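Local coordinates for phospholethanolamine N-methyltransferase 2 (Haemonchus contortus, PDB 4KRI), which probably catalyses S-adenosylmethionine-dependent methylation of phosphomonomethylethanolamine on the nematode route to phosphocholine, at residues 207-211 with 239-244; 258-262 with 274-278; 316-322 with 429-433. All coordinates share one frame; numbering follows the deposited sequence.

Interaction 1 (207-211 with 239-244); sequences WNQNL and QAASEF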
loop_
_atom_site.group_PDB
_atom_site.type_symbol
_atom_site.label_atom_id
_atom_site.label_comp_id
_atom_site.label_asym_id
_atom_site.label_seq_id
_atom_site.Cartn_x
_atom_site.Cartn_y
_atom_site.Cartn_z
ATOM N N TRP A 207 -4.349 -19.143 6.270
ATOM C CA TRP A 207 -3.288 -19.741 5.438
ATOM C C TRP A 207 -3.838 -20.816 4.494
ATOM O O TRP A 207 -3.558 -20.806 3.303
ATOM C CB TRP A 207 -2.193 -20.344 6.329
ATOM C CG TRP A 207 -1.207 -21.254 5.594
ATOM C CD1 TRP A 207 -1.412 -22.554 5.200
ATOM C CD2 TRP A 207 0.130 -20.930 5.211
ATOM N NE1 TRP A 207 -0.289 -23.042 4.578
ATOM C CE2 TRP A 207 0.675 -22.068 4.575
ATOM C CE3 TRP A 207 0.919 -19.788 5.335
ATOM C CZ2 TRP A 207 1.972 -22.089 4.062
ATOM C CZ3 TRP A 207 2.205 -19.810 4.830
ATOM C CH2 TRP A 207 2.722 -20.953 4.203
ATOM N N ASN A 208 -4.620 -21.747 5.026
ATOM C CA ASN A 208 -5.117 -22.839 4.200
ATOM C C ASN A 208 -5.999 -22.342 3.064
ATOM O O ASN A 208 -5.960 -22.878 1.955
ATOM C CB ASN A 208 -5.892 -23.853 5.039
ATOM C CG ASN A 208 -4.997 -24.667 5.939
ATOM O OD1 ASN A 208 -3.813 -24.847 5.651
ATOM N ND2 ASN A 208 -5.560 -25.184 7.027
ATOM N N GLN A 209 -6.811 -21.326 3.331
ATOM C CA GLN A 209 -7.718 -20.853 2.292
ATOM C C GLN A 209 -6.947 -20.084 1.239
ATOM O O GLN A 209 -7.207 -20.229 0.045
ATOM C CB GLN A 209 -8.834 -19.980 2.860
ATOM C CG GLN A 209 -9.840 -19.523 1.807
ATOM C CD GLN A 209 -10.634 -20.679 1.197
ATOM O OE1 GLN A 209 -11.126 -21.551 1.910
ATOM N NE2 GLN A 209 -10.772 -20.678 -0.130
ATOM N N ASN A 210 -6.006 -19.260 1.671
ATOM C CA ASN A 210 -5.219 -18.522 0.696
ATOM C C ASN A 210 -4.429 -19.452 -0.219
ATOM O O ASN A 210 -4.252 -19.165 -1.405
ATOM C CB ASN A 210 -4.303 -17.502 1.361
ATOM C CG ASN A 210 -3.853 -16.441 0.393
ATOM O OD1 ASN A 210 -4.663 -15.623 -0.055
ATOM N ND2 ASN A 210 -2.577 -16.467 0.030
ATOM N N LEU A 211 -3.976 -20.581 0.311
ATOM C CA LEU A 211 -3.233 -21.521 -0.523
ATOM C C LEU A 211 -4.145 -22.121 -1.589
ATOM O O LEU A 211 -3.744 -22.301 -2.738
ATOM C CB LEU A 211 -2.612 -22.636 0.321
ATOM C CG LEU A 211 -1.761 -23.648 -0.443
ATOM C CD1 LEU A 211 -0.523 -22.961 -1.018
ATOM C CD2 LEU A 211 -1.360 -24.802 0.458
ATOM N N GLN A 239 3.408 -16.035 1.674
ATOM C CA GLN A 239 3.039 -17.403 1.307
ATOM C C GLN A 239 3.275 -17.708 -0.174
ATOM O O GLN A 239 3.744 -18.792 -0.529
ATOM C CB GLN A 239 1.569 -17.645 1.635
ATOM C CG GLN A 239 1.096 -19.041 1.306
ATOM C CD GLN A 239 -0.386 -19.196 1.583
ATOM O OE1 GLN A 239 -1.177 -18.335 1.212
ATOM N NE2 GLN A 239 -0.763 -20.282 2.244
ATOM N N ALA A 240 2.934 -16.756 -1.034
ATOM C CA ALA A 240 3.216 -16.908 -2.463
ATOM C C ALA A 240 4.711 -17.107 -2.696
ATOM O O ALA A 240 5.131 -17.947 -3.510
ATOM C CB ALA A 240 2.690 -15.697 -3.244
ATOM N N ALA A 241 5.528 -16.350 -1.964
ATOM C CA ALA A 241 6.964 -16.476 -2.106
ATOM C C ALA A 241 7.443 -17.803 -1.516
ATOM O O ALA A 241 8.241 -18.518 -2.140
ATOM C CB ALA A 241 7.682 -15.307 -1.436
ATOM N N SER A 242 6.976 -18.148 -0.320
ATOM C CA SER A 242 7.557 -19.321 0.345
ATOM C C SER A 242 7.090 -20.644 -0.267
ATOM O O SER A 242 7.843 -21.616 -0.295
ATOM C CB SER A 242 7.287 -19.304 1.849
ATOM O OG SER A 242 5.899 -19.382 2.096
ATOM N N GLU A 243 5.866 -20.670 -0.776
ATOM C CA GLU A 243 5.283 -21.900 -1.313
ATOM C C GLU A 243 5.577 -22.116 -2.788
ATOM O O GLU A 243 5.747 -23.254 -3.230
ATOM C CB GLU A 243 3.764 -21.889 -1.119
ATOM C CG GLU A 243 3.325 -22.098 0.314
ATOM C CD GLU A 243 3.535 -23.531 0.780
ATOM O OE1 GLU A 243 3.203 -24.472 0.015
ATOM O OE2 GLU A 243 4.036 -23.716 1.910
ATOM N N PHE A 244 5.607 -21.030 -3.555
ATOM C CA PHE A 244 5.794 -21.146 -4.998
ATOM C C PHE A 244 7.084 -20.519 -5.507
ATOM O O PHE A 244 7.416 -20.664 -6.682
ATOM C CB PHE A 244 4.591 -20.542 -5.727
ATOM C CG PHE A 244 3.290 -21.219 -5.402
ATOM C CD1 PHE A 244 2.880 -22.335 -6.115
ATOM C CD2 PHE A 244 2.478 -20.745 -4.376
ATOM C CE1 PHE A 244 1.687 -22.967 -5.818
ATOM C CE2 PHE A 244 1.287 -21.370 -4.074
ATOM C CZ PHE A 244 0.886 -22.479 -4.799
#
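Gln-239 reaches across to Trp-207 and Asn-210, and each part of its side chain has its own task. The chain leaves the backbone with CG anti to N (chi1 -179°) and stays extended through the next bond, which carries the amide a full side-chain length toward helix 206-215. At its root, CB lies 3.9 Å from Trp-207 CZ3. The next carbon, CG, sits over the face of the indole's six-membered ring, 3.9 Å from its centroid, in a CH-pi contact. Beyond CG the amide divides its work. OE1 accepts a short, nearly straight hydrogen bond from Asn-210 ND2 at 2.6 Å (N-H...O 170°), and the two amide planes are almost coplanar. NE2 donates to Trp-207 O at 3.0 Å while lying over the centre of the indole, 3.1 Å above its plane, with the amide tilted 50° to the ring. Both ends of the amide are therefore engaged, which fixes which way round it is turned.

The setting is the Rossmann-like fold of class I methyltransferases. Helix 235-244 follows the glycine-rich turn after strand 225-229, and helix 206-215 packs across it close to the bound S-adenosylhomocysteine. Trp-207 O also receives the helical bond from Leu-211 N, the two donors coming from opposite faces of the carbonyl plane. Asn-210 is steadied at its other end, where OD1 bonds to Arg-296 NH1.

Toward the surface, Glu-243 bends so that OE2 lies in the plane of the indole at its edge, 3.4 Å from Trp-207 CZ2, with the carboxylate turned nearly perpendicular to the ring. On the other side of the amide from the indole, Leu-211 CD1 meets Phe-244 CE2 at 3.9 Å, and the Phe-244 side chain also touches Leu-214 of helix 206-215.

Interaction 2 (258-262 with 274-278); sequences LAVAL and TYAVC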
loop_
_atom_site.group_PDB
_atom_site.type_symbol
_atom_site.label_atom_id
_atom_site.label_comp_id
_atom_site.label_asym_id
_atom_site.label_seq_id
_atom_site.Cartn_x
_atom_site.Cartn_y
_atom_site.Cartn_z
ATOM N N LEU A 258 0.900 -1.965 6.456
ATOM C CA LEU A 258 2.206 -2.244 5.888
ATOM C C LEU A 258 3.316 -2.154 6.933
ATOM O O LEU A 258 4.339 -2.826 6.812
ATOM C CB LEU A 258 2.487 -1.334 4.689
ATOM C CG LEU A 258 3.268 -2.086 3.610
ATOM C CD1 LEU A 258 2.382 -3.141 2.983
ATOM C CD2 LEU A 258 3.835 -1.154 2.554
ATOM N N ALA A 259 3.112 -1.353 7.980
ATOM C CA ALA A 259 4.085 -1.319 9.069
ATOM C C ALA A 259 4.325 -2.727 9.613
ATOM O O ALA A 259 5.468 -3.094 9.935
ATOM C CB ALA A 259 3.602 -0.403 10.181
ATOM N N VAL A 260 3.249 -3.503 9.720
ATOM C CA VAL A 260 3.324 -4.870 10.236
ATOM C C VAL A 260 4.003 -5.799 9.237
ATOM O O VAL A 260 4.886 -6.581 9.592
ATOM C CB VAL A 260 1.934 -5.417 10.561
ATOM C CG1 VAL A 260 2.031 -6.839 11.079
ATOM C CG2 VAL A 260 1.239 -4.523 11.577
ATOM N N ALA A 261 3.592 -5.704 7.980
ATOM C CA ALA A 261 4.209 -6.506 6.932
ATOM C C ALA A 261 5.722 -6.266 6.870
ATOM O O ALA A 261 6.504 -7.210 6.764
ATOM C CB ALA A 261 3.547 -6.210 5.575
ATOM N N LEU A 262 6.121 -4.995 6.953
ATOM C CA LEU A 262 7.504 -4.597 6.826
ATOM C C LEU A 262 8.303 -5.061 8.017
ATOM O O LEU A 262 9.405 -5.573 7.845
ATOM C CB LEU A 262 7.615 -3.075 6.661
ATOM C CG LEU A 262 7.228 -2.584 5.266
ATOM C CD1 LEU A 262 6.847 -1.121 5.310
ATOM C CD2 LEU A 262 8.408 -2.772 4.333
ATOM N N THR A 274 8.877 -7.665 -1.472
ATOM C CA THR A 274 9.086 -6.238 -1.221
ATOM C C THR A 274 7.703 -5.586 -1.103
ATOM O O THR A 274 6.712 -6.176 -1.525
ATOM C CB THR A 274 9.913 -5.569 -2.330
ATOM O OG1 THR A 274 9.265 -5.768 -3.597
ATOM C CG2 THR A 274 11.369 -6.141 -2.348
ATOM N N TYR A 275 7.646 -4.389 -0.524
ATOM C CA TYR A 275 6.377 -3.719 -0.235
ATOM C C TYR A 275 6.431 -2.228 -0.576
ATOM O O TYR A 275 7.506 -1.626 -0.575
ATOM C CB TYR A 275 6.053 -3.857 1.255
ATOM C CG TYR A 275 5.776 -5.265 1.739
ATOM C CD1 TYR A 275 4.746 -6.017 1.196
ATOM C CD2 TYR A 275 6.526 -5.824 2.764
ATOM C CE1 TYR A 275 4.467 -7.303 1.657
ATOM C CE2 TYR A 275 6.254 -7.114 3.233
ATOM C CZ TYR A 275 5.243 -7.843 2.668
ATOM O OH TYR A 275 4.978 -9.110 3.159
ATOM N N ALA A 276 5.271 -1.628 -0.865
ATOM C CA ALA A 276 5.187 -0.172 -1.068
ATOM C C ALA A 276 3.860 0.329 -0.519
ATOM O O ALA A 276 2.852 -0.368 -0.630
ATOM C CB ALA A 276 5.304 0.194 -2.556
ATOM N N VAL A 277 3.862 1.502 0.114
ATOM C CA VAL A 277 2.606 2.141 0.490
ATOM C C VAL A 277 2.168 2.989 -0.702
ATOM O O VAL A 277 2.894 3.891 -1.119
ATOM C CB VAL A 277 2.790 3.084 1.693
ATOM C CG1 VAL A 277 1.441 3.610 2.171
ATOM C CG2 VAL A 277 3.505 2.372 2.823
ATOM N N CYS A 278 0.998 2.694 -1.258
ATOM C CA CYS A 278 0.451 3.510 -2.350
ATOM C C CYS A 278 -0.963 3.089 -2.631
ATOM O O CYS A 278 -1.412 2.055 -2.153
ATOM C CB CYS A 278 1.283 3.377 -3.627
ATOM S SG CYS A 278 1.389 1.673 -4.299
HETATM O O HOH W 1 5.845 -9.688 5.639
#
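Tyr-275 turns its ring up against Leu-258, Ala-261 and Leu-262, packing helix 255-268 onto strand 273-277. These two elements belong to a beta-alpha-beta unit of the Rossmann-like methyltransferase fold, in which strand 247-252 leads into the helix and strand 273-277 returns to lie parallel beside strand 247-252. Helix and strand segments run nearly antiparallel, as such a return requires.

The side-chain conformations show how helix and strand fit together. With CG of Tyr-275 anti to its carbonyl carbon (chi1 -66°), the ring stands up from the strand and offers one face to the helix. The methyl of Ala-261 lies over that face, 3.9 Å from the ring centroid and displaced toward the rim, a CH-pi contact. Leu-262 instead comes to the ring edge, its CD2 being 3.9 Å from Tyr-275 CD2. Leu-258 adopts an unusual chi1 of -144°, well away from a staggered value, and its two methyls part company: CD1 approaches the tyrosine obliquely, while CD2 is pressed down onto the strand. There CD2 lies 3.4 Å from the backbone carbon C of Ala-276, and Tyr-275 CB and Val-277 CG2 touch it as well.

On the strand's flank, Glu-143 of strand 132-143 accepts a hydrogen bond from Tyr-275 N, and the chain runs on to Cys-278, part of the S-adenosylhomocysteine pocket. No direct hydrogen bond crosses between the segments; a water bridges them, donating to Ala-261 O at 2.8 Å and sharing a 2.7 Å hydrogen bond with Tyr-275 OH.

Interaction 3 (316-322 with 429-433); sequences LKPGGKV and AVKPQ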
loop_
_atom_site.group_PDB
_atom_site.type_symbol
_atom_site.label_atom_id
_atom_site.label_comp_id
_atom_site.label_asym_id
_atom_site.label_seq_id
_atom_site.Cartn_x
_atom_site.Cartn_y
_atom_site.Cartn_z
ATOM N N LEU A 316 0.211 -6.027 -16.339
ATOM C CA LEU A 316 0.449 -7.431 -16.697
ATOM C C LEU A 316 1.248 -7.557 -17.979
ATOM O O LEU A 316 1.057 -6.774 -18.917
ATOM C CB LEU A 316 -0.880 -8.176 -16.883
ATOM C CG LEU A 316 -1.632 -8.629 -15.640
ATOM C CD1 LEU A 316 -3.047 -9.083 -16.010
ATOM C CD2 LEU A 316 -0.874 -9.773 -14.991
ATOM N N LYS A 317 2.133 -8.553 -18.024
ATOM C CA LYS A 317 2.732 -8.995 -19.284
ATOM C C LYS A 317 1.633 -9.566 -20.177
ATOM O O LYS A 317 0.647 -10.098 -19.679
ATOM C CB LYS A 317 3.783 -10.084 -19.000
ATOM C CG LYS A 317 4.914 -9.620 -18.107
ATOM C CD LYS A 317 5.725 -10.784 -17.493
ATOM C CE LYS A 317 6.340 -11.678 -18.555
ATOM N NZ LYS A 317 7.247 -12.708 -17.962
ATOM N N PRO A 318 1.782 -9.443 -21.502
ATOM C CA PRO A 318 0.895 -10.190 -22.403
ATOM C C PRO A 318 0.897 -11.668 -22.002
ATOM O O PRO A 318 1.988 -12.221 -21.770
ATOM C CB PRO A 318 1.569 -10.023 -23.768
ATOM C CG PRO A 318 2.330 -8.722 -23.660
ATOM C CD PRO A 318 2.805 -8.663 -22.226
ATOM N N GLY A 319 -0.281 -12.273 -21.880
ATOM C CA GLY A 319 -0.398 -13.656 -21.439
ATOM C C GLY A 319 -0.460 -13.805 -19.925
ATOM O O GLY A 319 -0.688 -14.902 -19.410
ATOM N N GLY A 320 -0.259 -12.704 -19.207
ATOM C CA GLY A 320 -0.299 -12.723 -17.747
ATOM C C GLY A 320 -1.704 -12.901 -17.195
ATOM O O GLY A 320 -2.694 -12.731 -17.910
ATOM N N LYS A 321 -1.796 -13.227 -15.909
ATOM C CA LYS A 321 -3.086 -13.586 -15.322
ATOM C C LYS A 321 -3.409 -12.763 -14.088
ATOM O O LYS A 321 -2.540 -12.514 -13.254
ATOM C CB LYS A 321 -3.112 -15.078 -14.969
ATOM C CG LYS A 321 -4.430 -15.518 -14.334
ATOM C CD LYS A 321 -4.543 -17.043 -14.224
ATOM C CE LYS A 321 -5.138 -17.651 -15.480
ATOM N NZ LYS A 321 -5.193 -19.140 -15.426
ATOM N N VAL A 322 -4.669 -12.339 -13.993
ATOM C CA VAL A 322 -5.173 -11.637 -12.819
ATOM C C VAL A 322 -6.129 -12.565 -12.085
ATOM O O VAL A 322 -6.867 -13.306 -12.715
ATOM C CB VAL A 322 -5.857 -10.304 -13.203
ATOM C CG1 VAL A 322 -6.962 -10.529 -14.230
ATOM C CG2 VAL A 322 -6.415 -9.593 -11.958
ATOM N N ALA A 429 -8.760 -13.860 -15.025
ATOM C CA ALA A 429 -8.728 -13.615 -16.464
ATOM C C ALA A 429 -7.296 -13.444 -16.919
ATOM O O ALA A 429 -6.375 -13.321 -16.096
ATOM C CB ALA A 429 -9.548 -12.378 -16.826
ATOM N N VAL A 430 -7.108 -13.443 -18.230
ATOM C CA VAL A 430 -5.771 -13.316 -18.796
ATOM C C VAL A 430 -5.676 -12.143 -19.784
ATOM O O VAL A 430 -6.665 -11.775 -20.435
ATOM C CB VAL A 430 -5.275 -14.655 -19.429
ATOM C CG1 VAL A 430 -5.616 -15.831 -18.541
ATOM C CG2 VAL A 430 -5.891 -14.878 -20.763
ATOM N N LYS A 431 -4.490 -11.551 -19.867
ATOM C CA LYS A 431 -4.221 -10.507 -20.845
ATOM C C LYS A 431 -3.831 -11.200 -22.137
ATOM O O LYS A 431 -3.009 -12.102 -22.118
ATOM C CB LYS A 431 -3.068 -9.621 -20.368
ATOM C CG LYS A 431 -2.683 -8.517 -21.356
ATOM C CD LYS A 431 -1.748 -7.507 -20.685
ATOM C CE LYS A 431 -1.290 -6.424 -21.654
ATOM N NZ LYS A 431 -0.471 -5.423 -20.888
ATOM N N PRO A 432 -4.446 -10.803 -23.266
ATOM C CA PRO A 432 -4.190 -11.546 -24.503
ATOM C C PRO A 432 -2.737 -11.591 -24.920
ATOM O O PRO A 432 -2.010 -10.633 -24.614
ATOM C CB PRO A 432 -5.014 -10.789 -25.569
ATOM C CG PRO A 432 -5.722 -9.656 -24.841
ATOM C CD PRO A 432 -5.649 -9.961 -23.367
ATOM N N GLN A 433 -2.368 -12.732 -25.526
ATOM C CA GLN A 433 -1.120 -13.031 -26.266
ATOM C C GLN A 433 -0.111 -14.010 -25.628
ATOM O O GLN A 433 1.006 -14.164 -26.131
ATOM C CB GLN A 433 -0.424 -11.771 -26.768
ATOM C CG GLN A 433 -1.221 -11.034 -27.820
ATOM C CD GLN A 433 -0.753 -9.612 -27.966
ATOM O OE1 GLN A 433 0.377 -9.281 -27.595
ATOM N NE2 GLN A 433 -1.621 -8.751 -28.490
ATOM O OXT GLN A 433 -0.365 -14.685 -24.630
#
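Val-322 and Ala-429 form an antiparallel hydrogen-bonded pair, joined by Val-322 N to Ala-429 O at 2.9 Å and by Ala-429 N to Val-322 O at 3.0 Å. Strand 422-430 is the reversed strand of the class I methyltransferase sheet, set between strands 320-329 and 367-371 and antiparallel to both. One residue further, Lys-321 and Val-430 make the non-hydrogen-bonded pair. Lys-321 bends at chi3 and brings CE within 3.6 Å of Val-430 CG1 on one face, its NZ going on to Phe-217 O. On the face opposite, Val-322 CG1 touches Ala-429 CB at 4.1 Å.

The pairing continues past the end of strand 422-430. Lys-431 N donates to Gly-320 O at 2.9 Å, and Lys-431 O takes a short, bent bond from Gly-319 N at 2.7 Å (N-H...O 137°), the donor standing well above the carbonyl plane.

Lys-431 then acts through its side chain. Fully extended, with CG anti to the backbone N (chi1 178°), it runs alongside the 317-320 turn, with CD near the carbonyl oxygens of Leu-316 and Lys-317. Its ammonium donates to Leu-316 O at 2.8 Å and has two further partners, Tyr-313 O and Asn-288 OD1. Three oxygens thus hold NZ at the C-terminal end of helix 305-315, where the helix dipole would be expected to favour a positive charge.

Behind this first shell is the turn that presents these groups, a type II beta turn from Lys-317 to Gly-320. Gly-319 supplies its positive phi of 87°, and Gly-320 N closes it on Lys-317 O at 2.8 Å.

In the fold
All three contacts help assemble one Rossmann-like methyltransferase domain, and they follow one another along the chain, each closing before the next opens. Interactions 1 and 2 have centres about 18 Å apart and involve successive helices, 235-244 and 255-268, near the bound S-adenosylhomocysteine. Interaction 3 is more remote, its centre about 21 Å from that of interaction 1 and 26 Å from that of interaction 2. None touches another. Interactions 2 and 3 engage the sheet at well-separated strands, 273-277 and the 320-329/422-430 pair. Interaction 3 also brings the C-terminus back to the domain after more than 100 intervening residues, which include several residues of the phosphomonomethylethanolamine pocket.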